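Local coordinates for ATP-dependent helicase FUN30 (Saccharomyces cerevisiae S288c, PDB 5GN1), which is a yeast SNF2-family ATP-dependent chromatin remodeller that promotes DNA end resection at double-strand breaks and is required for heterochromatin organization, here represented by its C-terminal ATPase portion, at residues T51-C56 / T308-D313; A110-L115 / S314-I319; F208-Q213 / I278-F283; L259-G264 / R289-R294. All coordinates share one frame; numbering follows the deposited sequence.

Interaction 1. Residues T51-C56 / T308-D313; sequences THIQYC and TLITKD
Five backbone hydrogen bonds join 51-56 to 308-313, and donor and acceptor swap strands at each step. T308 N donates to H52 O at 2.9 Å, and T308 O accepts from Q54 N in an almost straight bond (173° at the hydrogen). Q54 O then takes I310 N, and I310 O takes C56 N. The last and shortest links K312 N to C56 O at 2.7 Å. A water also donates to H52 O. One side-chain amide joins in from within its own strand: chi2 of 60° bends the Q54 chain, and NE2 reaches Y55 O at 3.0 Å with that oxygen in the amide plane.

That T308 bonds to H52 and Q54, two residues apart, is the parallel-strand pattern; the short axes diverge by 32°, an ordinary sheet twist. Strand 49-56 is an edge strand of the six-stranded parallel sheet of the RecA-like lobe, added from the SNF2-related sequence beside 304-311.

One sheet face carries I53, T308, Y55 and I310. I53 CG2 touches I310 CD1 at 3.7 Å and also covers one face of the Y55 ring, offset toward its rim. Y55 and I310 run side by side, with CE1 of Y55 3.6 Å from CG2 of I310. K312 crosses Y55 at about a right angle; its CG packs at Y55 CD1 (3.7 Å), whereas NZ is 5.9 Å from the ring centroid, at most a weak cation-pi attraction. On the other face C56 SG rests 4.0 Å from L309 CB, with K186 and A189 of helix 185-200 packed on C56.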
loop_
_atom_site.group_PDB
_atom_site.type_symbol
_atom_site.label_atom_id
_atom_site.label_comp_id
_atom_site.label_asym_id
_atom_site.label_seq_id
_atom_site.Cartn_x
_atom_site.Cartn_y
_atom_site.Cartn_z
ATOM N N THR A 51 21.620 -4.223 -0.484
ATOM C CA THR A 51 20.395 -3.465 -0.710
ATOM C C THR A 51 20.437 -2.765 -2.061
ATOM O O THR A 51 21.479 -2.251 -2.473
ATOM C CB THR A 51 20.164 -2.449 0.418
ATOM O OG1 THR A 51 21.299 -1.582 0.534
ATOM C CG2 THR A 51 19.974 -3.180 1.733
ATOM N N HIS A 52 19.303 -2.754 -2.751
ATOM C CA HIS A 52 19.194 -2.201 -4.091
ATOM C C HIS A 52 17.936 -1.349 -4.162
ATOM O O HIS A 52 17.007 -1.520 -3.369
ATOM C CB HIS A 52 19.104 -3.302 -5.171
ATOM C CG HIS A 52 20.020 -4.468 -4.943
ATOM N ND1 HIS A 52 21.308 -4.511 -5.434
ATOM C CD2 HIS A 52 19.826 -5.642 -4.291
ATOM C CE1 HIS A 52 21.874 -5.657 -5.086
ATOM N NE2 HIS A 52 20.998 -6.360 -4.387
ATOM N N ILE A 53 17.902 -0.441 -5.134
ATOM C CA ILE A 53 16.714 0.347 -5.448
ATOM C C ILE A 53 16.246 -0.067 -6.832
ATOM O O ILE A 53 17.050 -0.144 -7.764
ATOM C CB ILE A 53 16.997 1.861 -5.412
ATOM C CG1 ILE A 53 17.523 2.313 -4.041
ATOM C CG2 ILE A 53 15.761 2.664 -5.887
ATOM C CD1 ILE A 53 16.649 1.991 -2.880
ATOM N N GLN A 54 14.960 -0.348 -6.973
ATOM C CA GLN A 54 14.376 -0.627 -8.277
ATOM C C GLN A 54 13.367 0.464 -8.581
ATOM O O GLN A 54 12.384 0.622 -7.850
ATOM C CB GLN A 54 13.702 -1.995 -8.312
ATOM C CG GLN A 54 12.962 -2.279 -9.610
ATOM C CD GLN A 54 13.857 -2.242 -10.838
ATOM O OE1 GLN A 54 14.715 -3.102 -11.010
ATOM N NE2 GLN A 54 13.647 -1.247 -11.708
ATOM N N TYR A 55 13.612 1.222 -9.647
ATOM C CA TYR A 55 12.729 2.330 -9.972
ATOM C C TYR A 55 11.531 1.854 -10.784
ATOM O O TYR A 55 11.629 0.926 -11.590
ATOM C CB TYR A 55 13.498 3.434 -10.708
ATOM C CG TYR A 55 14.375 4.247 -9.765
ATOM C CD1 TYR A 55 13.803 5.106 -8.836
ATOM C CD2 TYR A 55 15.768 4.149 -9.798
ATOM C CE1 TYR A 55 14.574 5.845 -7.962
ATOM C CE2 TYR A 55 16.561 4.897 -8.925
ATOM C CZ TYR A 55 15.951 5.752 -8.012
ATOM O OH TYR A 55 16.701 6.512 -7.129
ATOM N N CYS A 56 10.386 2.484 -10.526
ATOM C CA CYS A 56 9.109 2.176 -11.150
ATOM C C CYS A 56 8.569 3.466 -11.749
ATOM O O CYS A 56 8.925 4.560 -11.310
ATOM C CB CYS A 56 8.082 1.590 -10.119
ATOM S SG CYS A 56 8.814 0.367 -8.995
ATOM N N THR A 308 14.210 -2.202 -2.735
ATOM C CA THR A 308 13.157 -1.241 -2.420
ATOM C C THR A 308 12.596 -0.676 -3.716
ATOM O O THR A 308 13.356 -0.207 -4.572
ATOM C CB THR A 308 13.684 -0.115 -1.535
ATOM O OG1 THR A 308 14.176 -0.674 -0.318
ATOM C CG2 THR A 308 12.568 0.880 -1.208
ATOM N N LEU A 309 11.276 -0.772 -3.875
ATOM C CA LEU A 309 10.592 -0.258 -5.051
ATOM C C LEU A 309 10.331 1.226 -4.863
ATOM O O LEU A 309 9.760 1.629 -3.848
ATOM C CB LEU A 309 9.259 -0.981 -5.265
ATOM C CG LEU A 309 9.330 -2.496 -5.392
ATOM C CD1 LEU A 309 7.963 -3.062 -5.773
ATOM C CD2 LEU A 309 10.375 -2.845 -6.425
ATOM N N ILE A 310 10.735 2.033 -5.843
ATOM C CA ILE A 310 10.625 3.485 -5.752
ATOM C C ILE A 310 10.042 4.003 -7.056
ATOM O O ILE A 310 10.637 3.810 -8.125
ATOM C CB ILE A 310 11.979 4.152 -5.471
ATOM C CG1 ILE A 310 12.471 3.751 -4.085
ATOM C CG2 ILE A 310 11.859 5.683 -5.590
ATOM C CD1 ILE A 310 13.625 4.587 -3.555
ATOM N N THR A 311 8.881 4.654 -6.974
ATOM C CA THR A 311 8.281 5.269 -8.147
ATOM C C THR A 311 9.004 6.574 -8.473
ATOM O O THR A 311 9.131 7.463 -7.620
ATOM C CB THR A 311 6.793 5.506 -7.929
ATOM O OG1 THR A 311 6.120 4.232 -7.871
ATOM C CG2 THR A 311 6.224 6.321 -9.088
ATOM N N LYS A 312 9.496 6.667 -9.706
ATOM C CA LYS A 312 10.201 7.855 -10.169
ATOM C C LYS A 312 9.221 8.999 -10.393
ATOM O O LYS A 312 8.057 8.784 -10.748
ATOM C CB LYS A 312 10.940 7.565 -11.477
ATOM C CG LYS A 312 12.457 7.495 -11.368
ATOM C CD LYS A 312 13.054 7.075 -12.718
ATOM C CE LYS A 312 14.473 7.584 -12.894
ATOM N NZ LYS A 312 14.936 7.413 -14.306
ATOM N N ASP A 313 9.712 10.228 -10.199
ATOM C CA ASP A 313 8.899 11.433 -10.397
ATOM C C ASP A 313 7.731 11.449 -9.410
ATOM O O ASP A 313 6.598 11.787 -9.755
ATOM C CB ASP A 313 8.414 11.530 -11.848
ATOM C CG ASP A 313 7.799 12.899 -12.200
ATOM O OD1 ASP A 313 8.134 13.924 -11.552
ATOM O OD2 ASP A 313 6.973 12.931 -13.147
HETATM O O HOH W 1 16.494 -1.331 -0.490
#

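Interaction 2. Residues A110-L115 / S314-I319; sequences ASLHPL and SIEEKI
S111 and S314 bring their hydroxyls to 3.5 Å, OG to OG, and each oxygen has hydrogen-bond partners elsewhere. S111 OG bonds to L107 O in the preceding helix, and S314 OG bonds to T311 O while also accepting from E316 N at 3.0 Å. S314 is the N-cap of helix 315-322, and that last bond is its capping bond.

The E316 carboxylate supplies the remaining polar element. It is buried, and both oxygens are satisfied: OE1 accepts from T311 N, and OE2 forms a salt bridge with K186. The lysine and the nearby helix N terminus would be expected to favour the charged form. These bonds set a polar seam where the loop after helix 100-110, from the SNF2-related sequence, meets the first turn of the helix that follows strand 304-311 of the RecA-like sheet. S111 O adds to it by accepting from T311 OG1.

Van der Waals contacts flank this seam. S111 CB lies against the E316 side chain, 3.8 Å from CD. L112 crosses E316 at about a right angle, and its CD2 presses on OE2 at 3.2 Å, a tight approach for a methyl group. I315 turns CG1 anti to its backbone N (chi1 -173°), which leaves CG2 between the N and the carbonyl carbon, 3.8 Å from S111 OG. The I315 side chain also touches I104 and L107 of helix 100-110 and I355 of helix 345-359.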
loop_
_atom_site.group_PDB
_atom_site.type_symbol
_atom_site.label_atom_id
_atom_site.label_comp_id
_atom_site.label_asym_id
_atom_site.label_seq_id
_atom_site.Cartn_x
_atom_site.Cartn_y
_atom_site.Cartn_z
ATOM N N ALA A 110 -0.929 7.083 -4.280
ATOM C CA ALA A 110 -0.974 7.136 -5.739
ATOM C C ALA A 110 0.313 6.593 -6.361
ATOM O O ALA A 110 0.275 6.010 -7.447
ATOM C CB ALA A 110 -1.247 8.577 -6.203
ATOM N N SER A 111 1.450 6.755 -5.684
ATOM C CA SER A 111 2.693 6.132 -6.133
ATOM C C SER A 111 2.656 4.603 -6.060
ATOM O O SER A 111 3.524 3.951 -6.650
ATOM C CB SER A 111 3.864 6.629 -5.283
ATOM O OG SER A 111 3.896 8.046 -5.195
ATOM N N LEU A 112 1.704 4.020 -5.324
ATOM C CA LEU A 112 1.628 2.576 -5.096
ATOM C C LEU A 112 0.634 1.873 -6.007
ATOM O O LEU A 112 0.994 0.898 -6.678
ATOM C CB LEU A 112 1.261 2.292 -3.631
ATOM C CG LEU A 112 2.276 2.849 -2.650
ATOM C CD1 LEU A 112 1.858 2.617 -1.187
ATOM C CD2 LEU A 112 3.651 2.257 -2.960
ATOM N N HIS A 113 -0.629 2.320 -6.017
ATOM C CA HIS A 113 -1.666 1.575 -6.715
ATOM C C HIS A 113 -2.953 2.376 -6.892
ATOM O O HIS A 113 -3.469 2.951 -5.922
ATOM C CB HIS A 113 -1.976 0.275 -5.962
ATOM C CG HIS A 113 -2.477 -0.807 -6.855
ATOM N ND1 HIS A 113 -3.690 -0.729 -7.500
ATOM C CD2 HIS A 113 -1.917 -1.979 -7.237
ATOM C CE1 HIS A 113 -3.860 -1.807 -8.243
ATOM N NE2 HIS A 113 -2.794 -2.577 -8.107
ATOM N N PRO A 114 -3.490 2.441 -8.116
ATOM C CA PRO A 114 -4.778 3.130 -8.333
ATOM C C PRO A 114 -5.910 2.612 -7.480
ATOM O O PRO A 114 -6.815 3.386 -7.136
ATOM C CB PRO A 114 -5.066 2.874 -9.818
ATOM C CG PRO A 114 -3.706 2.726 -10.445
ATOM C CD PRO A 114 -2.826 2.080 -9.383
ATOM N N LEU A 115 -5.919 1.320 -7.148
ATOM C CA LEU A 115 -7.068 0.792 -6.420
ATOM C C LEU A 115 -7.074 1.195 -4.960
ATOM O O LEU A 115 -7.940 0.735 -4.221
ATOM C CB LEU A 115 -7.124 -0.738 -6.527
ATOM C CG LEU A 115 -7.296 -1.288 -7.951
ATOM C CD1 LEU A 115 -7.468 -2.818 -7.923
ATOM C CD2 LEU A 115 -8.452 -0.601 -8.680
ATOM N N SER A 314 8.009 11.041 -8.172
ATOM C CA SER A 314 6.977 10.910 -7.159
ATOM C C SER A 314 7.563 11.267 -5.806
ATOM O O SER A 314 8.782 11.325 -5.621
ATOM C CB SER A 314 6.399 9.491 -7.115
ATOM O OG SER A 314 7.136 8.693 -6.204
ATOM N N ILE A 315 6.660 11.464 -4.844
ATOM C CA ILE A 315 7.030 11.757 -3.467
ATOM C C ILE A 315 7.947 10.694 -2.869
ATOM O O ILE A 315 8.673 10.971 -1.909
ATOM C CB ILE A 315 5.743 11.910 -2.641
ATOM C CG1 ILE A 315 6.059 12.395 -1.227
ATOM C CG2 ILE A 315 4.974 10.599 -2.637
ATOM C CD1 ILE A 315 4.836 12.837 -0.469
ATOM N N GLU A 316 7.931 9.472 -3.414
ATOM C CA GLU A 316 8.794 8.418 -2.879
ATOM C C GLU A 316 10.267 8.766 -3.049
ATOM O O GLU A 316 11.095 8.385 -2.219
ATOM C CB GLU A 316 8.478 7.082 -3.554
ATOM C CG GLU A 316 7.097 6.520 -3.167
ATOM C CD GLU A 316 6.896 5.064 -3.598
ATOM O OE1 GLU A 316 7.512 4.640 -4.598
ATOM O OE2 GLU A 316 6.137 4.343 -2.913
ATOM N N GLU A 317 10.608 9.492 -4.118
ATOM C CA GLU A 317 11.972 9.989 -4.262
ATOM C C GLU A 317 12.329 10.954 -3.135
ATOM O O GLU A 317 13.416 10.863 -2.556
ATOM C CB GLU A 317 12.147 10.644 -5.635
ATOM C CG GLU A 317 12.059 9.646 -6.786
ATOM C CD GLU A 317 12.399 10.250 -8.147
ATOM O OE1 GLU A 317 11.563 10.980 -8.723
ATOM O OE2 GLU A 317 13.522 10.006 -8.632
ATOM N N LYS A 318 11.410 11.870 -2.788
ATOM C CA LYS A 318 11.661 12.795 -1.684
ATOM C C LYS A 318 11.791 12.058 -0.361
ATOM O O LYS A 318 12.620 12.418 0.485
ATOM C CB LYS A 318 10.533 13.827 -1.597
ATOM C CG LYS A 318 10.366 14.648 -2.850
ATOM C CD LYS A 318 11.669 15.309 -3.205
ATOM C CE LYS A 318 11.828 15.459 -4.706
ATOM N NZ LYS A 318 13.155 16.056 -5.019
ATOM N N ILE A 319 10.963 11.034 -0.153
ATOM C CA ILE A 319 11.045 10.273 1.089
ATOM C C ILE A 319 12.363 9.504 1.167
ATOM O O ILE A 319 12.984 9.419 2.233
ATOM C CB ILE A 319 9.813 9.356 1.216
ATOM C CG1 ILE A 319 8.582 10.219 1.515
ATOM C CG2 ILE A 319 10.024 8.271 2.294
ATOM C CD1 ILE A 319 7.279 9.459 1.531
#

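Interaction 3. Residues F208-Q213 / I278-F283; sequences FSLFTQ and IFDQSF
D280 holds the 208-213 turn with both carboxylate oxygens. S209 OG donates to OD2 in a very short hydrogen bond of 2.5 Å. L210 N donates to the syn lone pair of OD1 at 2.9 Å, with 164° at the hydrogen. With two different atoms gripped, the carboxylate's rotation is fixed. Its CG sits in the crowded position between backbone N and carbonyl carbon (chi1 48°). OD1 also lies at the edge of the F211 ring, 3.7 Å from CD1, with ring and carboxylate planes 67° apart.

S209 OG has a second task: it accepts from F211 N at 3.0 Å, closing an ST turn just before helix 212-224. Both segments leave the C-terminal ends of neighbouring parallel strands, 205-209 and 275-278, the edge where RecA-like lobes place their functional loops; 208-213 fits helicase motif IV of SNF2 proteins. The last bridge between those strands is F208 with I278, followed by F279 N donating to F208 O at 2.8 Å.

Farther out, L210 CD1 packs on S282 CA at 3.6 Å. S282 N is bonded to D288, F279 O to K186, and F211 rests on M105 and R108 of helix 100-110.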
loop_
_atom_site.group_PDB
_atom_site.type_symbol
_atom_site.label_atom_id
_atom_site.label_comp_id
_atom_site.label_asym_id
_atom_site.label_seq_id
_atom_site.Cartn_x
_atom_site.Cartn_y
_atom_site.Cartn_z
ATOM N N PHE A 208 7.382 -6.760 2.100
ATOM C CA PHE A 208 6.932 -5.911 3.200
ATOM C C PHE A 208 6.204 -4.675 2.680
ATOM O O PHE A 208 6.637 -4.063 1.698
ATOM C CB PHE A 208 8.116 -5.440 4.051
ATOM C CG PHE A 208 8.728 -6.509 4.875
ATOM C CD1 PHE A 208 8.190 -6.839 6.102
ATOM C CD2 PHE A 208 9.862 -7.181 4.430
ATOM C CE1 PHE A 208 8.764 -7.843 6.878
ATOM C CE2 PHE A 208 10.447 -8.173 5.198
ATOM C CZ PHE A 208 9.900 -8.504 6.424
ATOM N N SER A 209 5.126 -4.280 3.369
ATOM C CA SER A 209 4.456 -3.017 3.081
ATOM C C SER A 209 3.995 -2.362 4.373
ATOM O O SER A 209 3.610 -3.039 5.329
ATOM C CB SER A 209 3.234 -3.189 2.157
ATOM O OG SER A 209 2.612 -1.930 1.935
ATOM N N LEU A 210 4.023 -1.029 4.384
ATOM C CA LEU A 210 3.479 -0.275 5.506
ATOM C C LEU A 210 1.965 -0.170 5.454
ATOM O O LEU A 210 1.363 0.341 6.405
ATOM C CB LEU A 210 4.085 1.136 5.554
ATOM C CG LEU A 210 5.453 1.242 6.237
ATOM C CD1 LEU A 210 6.056 2.623 6.042
ATOM C CD2 LEU A 210 5.337 0.918 7.719
ATOM N N PHE A 211 1.340 -0.655 4.384
ATOM C CA PHE A 211 -0.088 -0.483 4.144
ATOM C C PHE A 211 -0.737 -1.856 4.083
ATOM O O PHE A 211 -0.424 -2.649 3.187
ATOM C CB PHE A 211 -0.338 0.268 2.830
ATOM C CG PHE A 211 0.149 1.687 2.826
ATOM C CD1 PHE A 211 1.435 1.997 2.410
ATOM C CD2 PHE A 211 -0.694 2.725 3.219
ATOM C CE1 PHE A 211 1.884 3.321 2.401
ATOM C CE2 PHE A 211 -0.262 4.047 3.205
ATOM C CZ PHE A 211 1.029 4.347 2.799
ATOM N N THR A 212 -1.649 -2.135 5.018
ATOM C CA THR A 212 -2.411 -3.380 4.922
ATOM C C THR A 212 -3.285 -3.412 3.677
ATOM O O THR A 212 -3.527 -4.490 3.120
ATOM C CB THR A 212 -3.273 -3.594 6.171
ATOM O OG1 THR A 212 -4.011 -2.403 6.458
ATOM C CG2 THR A 212 -2.396 -3.960 7.364
ATOM N N GLN A 213 -3.755 -2.243 3.216
ATOM C CA GLN A 213 -4.515 -2.181 1.965
ATOM C C GLN A 213 -3.691 -2.665 0.778
ATOM O O GLN A 213 -4.228 -3.270 -0.164
ATOM C CB GLN A 213 -4.982 -0.755 1.703
ATOM C CG GLN A 213 -6.034 -0.198 2.637
ATOM C CD GLN A 213 -6.246 1.290 2.381
ATOM O OE1 GLN A 213 -5.351 2.111 2.617
ATOM N NE2 GLN A 213 -7.419 1.640 1.881
ATOM N N ILE A 278 10.955 -4.485 -0.433
ATOM C CA ILE A 278 10.306 -3.421 0.327
ATOM C C ILE A 278 9.360 -2.756 -0.661
ATOM O O ILE A 278 9.801 -2.032 -1.559
ATOM C CB ILE A 278 11.323 -2.429 0.898
ATOM C CG1 ILE A 278 12.381 -3.154 1.723
ATOM C CG2 ILE A 278 10.629 -1.378 1.766
ATOM C CD1 ILE A 278 11.833 -3.779 2.958
ATOM N N PHE A 279 8.059 -3.055 -0.550
ATOM C CA PHE A 279 7.140 -2.548 -1.564
ATOM C C PHE A 279 7.011 -1.036 -1.465
ATOM O O PHE A 279 6.838 -0.356 -2.485
ATOM C CB PHE A 279 5.782 -3.224 -1.438
ATOM C CG PHE A 279 4.878 -3.012 -2.623
ATOM C CD1 PHE A 279 4.964 -3.840 -3.738
ATOM C CD2 PHE A 279 3.929 -1.995 -2.620
ATOM C CE1 PHE A 279 4.133 -3.646 -4.835
ATOM C CE2 PHE A 279 3.080 -1.806 -3.706
ATOM C CZ PHE A 279 3.183 -2.634 -4.814
ATOM N N ASP A 280 7.138 -0.493 -0.259
ATOM C CA ASP A 280 7.051 0.945 -0.046
ATOM C C ASP A 280 7.888 1.260 1.179
ATOM O O ASP A 280 7.792 0.563 2.194
ATOM C CB ASP A 280 5.590 1.398 0.132
ATOM C CG ASP A 280 4.823 0.532 1.135
ATOM O OD1 ASP A 280 4.922 0.810 2.352
ATOM O OD2 ASP A 280 4.143 -0.438 0.700
ATOM N N GLN A 281 8.739 2.268 1.072
ATOM C CA GLN A 281 9.709 2.428 2.136
ATOM C C GLN A 281 9.106 3.183 3.314
ATOM O O GLN A 281 8.091 3.869 3.202
ATOM C CB GLN A 281 10.958 3.140 1.621
ATOM C CG GLN A 281 10.723 4.573 1.226
ATOM C CD GLN A 281 11.866 5.135 0.399
ATOM O OE1 GLN A 281 11.636 5.803 -0.619
ATOM N NE2 GLN A 281 13.102 4.859 0.820
ATOM N N SER A 282 9.739 3.015 4.464
ATOM C CA SER A 282 9.412 3.769 5.655
ATOM C C SER A 282 10.245 5.044 5.714
ATOM O O SER A 282 11.371 5.100 5.207
ATOM C CB SER A 282 9.666 2.922 6.904
ATOM O OG SER A 282 9.487 3.686 8.082
ATOM N N PHE A 283 9.675 6.083 6.337
ATOM C CA PHE A 283 10.446 7.302 6.560
ATOM C C PHE A 283 11.521 7.105 7.618
ATOM O O PHE A 283 12.456 7.908 7.679
ATOM C CB PHE A 283 9.529 8.463 6.958
ATOM C CG PHE A 283 10.226 9.809 6.990
ATOM C CD1 PHE A 283 10.465 10.510 5.814
ATOM C CD2 PHE A 283 10.626 10.377 8.196
ATOM C CE1 PHE A 283 11.104 11.753 5.836
ATOM C CE2 PHE A 283 11.260 11.615 8.226
ATOM C CZ PHE A 283 11.498 12.301 7.043
#

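Interaction 4. Residues L259-G264 / R289-R294; sequences LSTKAG and RQAADR
R294 folds back on itself to meet G264: chi1 of -60° sets CG anti to the carbonyl carbon, chi2 of -46° turns CD, and chi3 of 93° swings NE round. The guanidinium thereby lies beneath G264 O, which sits 3.0 Å above one face and offset toward the rim. NE comes within 3.1 Å of G264 O, yet the angle is too poor for a hydrogen bond, so the contact is better read as a carbonyl dipole over a cationic plane, probably attractive.

The in-plane hydrogens go elsewhere. Q290 O lies at the guanidinium edge and accepts from two nitrogens, NE at 2.9 Å and NH2 at a longer 3.3 Å. This side-on grip fixes the plane that G264 O covers, and NH1 is held separately by I268 O. Q290 adds its CB, 3.8 Å from G264 O.

The backbones also pack closely: CA of G264 and CA of A291 are 3.8 Å apart, a distance that the absence of a side chain on the glycine makes possible. G264 is carried there by a 3-10 turn in which its N donates to T261 O at 2.8 Å. Beside it, T261 CG2 makes a looser contact with A291 CB (4.4 Å). By sequence, 259-264 matches helicase motif V and 289-294 the start of motif VI, so the two motifs touch here.

Strand 205-209 runs alongside 256-260, and T261 and A291 both touch F208 while R294 packs on L206. The end of helix 285-292 is thus seated against the turn leaving strand 256-260 and against its neighbour in the sheet.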
loop_
_atom_site.group_PDB
_atom_site.type_symbol
_atom_site.label_atom_id
_atom_site.label_comp_id
_atom_site.label_asym_id
_atom_site.label_seq_id
_atom_site.Cartn_x
_atom_site.Cartn_y
_atom_site.Cartn_z
ATOM N N LEU A 259 4.167 -9.484 4.445
ATOM C CA LEU A 259 4.138 -9.045 5.837
ATOM C C LEU A 259 4.002 -7.537 5.910
ATOM O O LEU A 259 4.393 -6.817 4.984
ATOM C CB LEU A 259 5.421 -9.410 6.616
ATOM C CG LEU A 259 5.905 -10.859 6.637
ATOM C CD1 LEU A 259 7.037 -11.027 5.656
ATOM C CD2 LEU A 259 6.366 -11.231 8.057
ATOM N N SER A 260 3.456 -7.057 7.026
ATOM C CA SER A 260 3.568 -5.636 7.326
ATOM C C SER A 260 4.989 -5.335 7.788
ATOM O O SER A 260 5.644 -6.160 8.429
ATOM C CB SER A 260 2.561 -5.205 8.395
ATOM O OG SER A 260 2.663 -6.010 9.553
ATOM N N THR A 261 5.473 -4.145 7.431
ATOM C CA THR A 261 6.815 -3.739 7.835
ATOM C C THR A 261 6.976 -3.787 9.350
ATOM O O THR A 261 8.053 -4.131 9.845
ATOM C CB THR A 261 7.103 -2.355 7.272
ATOM O OG1 THR A 261 7.027 -2.435 5.848
ATOM C CG2 THR A 261 8.480 -1.865 7.667
ATOM N N LYS A 262 5.901 -3.514 10.094
ATOM C CA LYS A 262 5.930 -3.616 11.551
ATOM C C LYS A 262 6.193 -5.046 12.027
ATOM O O LYS A 262 6.682 -5.231 13.147
ATOM C CB LYS A 262 4.616 -3.071 12.145
ATOM C CG LYS A 262 3.329 -3.793 11.697
ATOM C CD LYS A 262 2.032 -3.011 12.047
ATOM C CE LYS A 262 0.718 -3.822 11.810
ATOM N NZ LYS A 262 0.133 -3.976 10.410
ATOM N N ALA A 263 5.917 -6.067 11.200
ATOM C CA ALA A 263 6.330 -7.415 11.589
ATOM C C ALA A 263 7.841 -7.524 11.711
ATOM O O ALA A 263 8.333 -8.424 12.402
ATOM C CB ALA A 263 5.800 -8.471 10.606
ATOM N N GLY A 264 8.590 -6.617 11.074
ATOM C CA GLY A 264 10.014 -6.538 11.328
ATOM C C GLY A 264 10.346 -6.445 12.802
ATOM O O GLY A 264 11.437 -6.839 13.223
ATOM N N ARG A 289 15.206 -1.841 7.904
ATOM C CA ARG A 289 16.359 -2.644 8.243
ATOM C C ARG A 289 15.863 -3.790 9.128
ATOM O O ARG A 289 16.233 -4.904 8.933
ATOM C CB ARG A 289 17.461 -1.826 8.904
ATOM C CG ARG A 289 18.252 -0.972 7.927
ATOM C CD ARG A 289 19.226 0.028 8.552
ATOM N NE ARG A 289 19.464 1.142 7.634
ATOM C CZ ARG A 289 20.264 2.176 7.862
ATOM N NH1 ARG A 289 20.943 2.271 8.981
ATOM N NH2 ARG A 289 20.366 3.126 6.961
ATOM N N GLN A 290 15.016 -3.486 10.082
ATOM C CA GLN A 290 14.415 -4.504 10.940
ATOM C C GLN A 290 13.645 -5.536 10.125
ATOM O O GLN A 290 13.722 -6.735 10.408
ATOM C CB GLN A 290 13.488 -3.858 11.969
ATOM C CG GLN A 290 14.207 -3.315 13.202
ATOM C CD GLN A 290 14.777 -4.427 14.062
ATOM O OE1 GLN A 290 15.796 -5.036 13.726
ATOM N NE2 GLN A 290 14.105 -4.714 15.167
ATOM N N ALA A 291 12.881 -5.085 9.128
ATOM C CA ALA A 291 12.184 -5.998 8.233
ATOM C C ALA A 291 13.166 -6.891 7.483
ATOM O O ALA A 291 13.014 -8.116 7.459
ATOM C CB ALA A 291 11.313 -5.199 7.259
ATOM N N ALA A 292 14.198 -6.296 6.882
ATOM C CA ALA A 292 15.185 -7.081 6.151
ATOM C C ALA A 292 15.897 -8.087 7.050
ATOM O O ALA A 292 16.236 -9.191 6.601
ATOM C CB ALA A 292 16.194 -6.151 5.474
ATOM N N ASP A 293 16.101 -7.752 8.321
ATOM C CA ASP A 293 16.751 -8.666 9.251
ATOM C C ASP A 293 15.862 -9.828 9.698
ATOM O O ASP A 293 16.316 -10.645 10.503
ATOM C CB ASP A 293 17.254 -7.905 10.482
ATOM C CG ASP A 293 18.437 -6.993 10.169
ATOM O OD1 ASP A 293 19.017 -7.088 9.058
ATOM O OD2 ASP A 293 18.804 -6.189 11.054
ATOM N N ARG A 294 14.609 -9.931 9.230
ATOM C CA ARG A 294 13.886 -11.192 9.417
ATOM C C ARG A 294 14.548 -12.308 8.618
ATOM O O ARG A 294 14.521 -13.470 9.030
ATOM C CB ARG A 294 12.407 -11.061 9.009
ATOM C CG ARG A 294 11.583 -10.008 9.776
ATOM C CD ARG A 294 11.814 -10.083 11.281
ATOM N NE ARG A 294 12.868 -9.163 11.705
ATOM C CZ ARG A 294 13.528 -9.261 12.852
ATOM N NH1 ARG A 294 13.264 -10.270 13.679
ATOM N NH2 ARG A 294 14.462 -8.366 13.157
#

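In the fold
From the N terminus, strand 49-56 waits longest for a partner: interaction 1 closes a loop of about 250 residues when 308-313 comes alongside. Interaction 2 starts inside that loop, at 110-115, but ends beyond it at 314-319, so the two cross; they touch where T311 meets S111 and E316. Interactions 3 and 4 nest inside both loops and cross each other, since 259-264 falls before 278-283 and 289-294 after it. Interaction 3 reaches interaction 1 through L309 N and I278 O, and interaction 4 through S209 and its neighbours L259 and T261. Interactions 1 and 3 join sheet strands and their loops, interaction 4 sets helix 285-292 against the turn after strand 256-260, and interaction 2 ties helix 315-322 to the SNF2-related helical region.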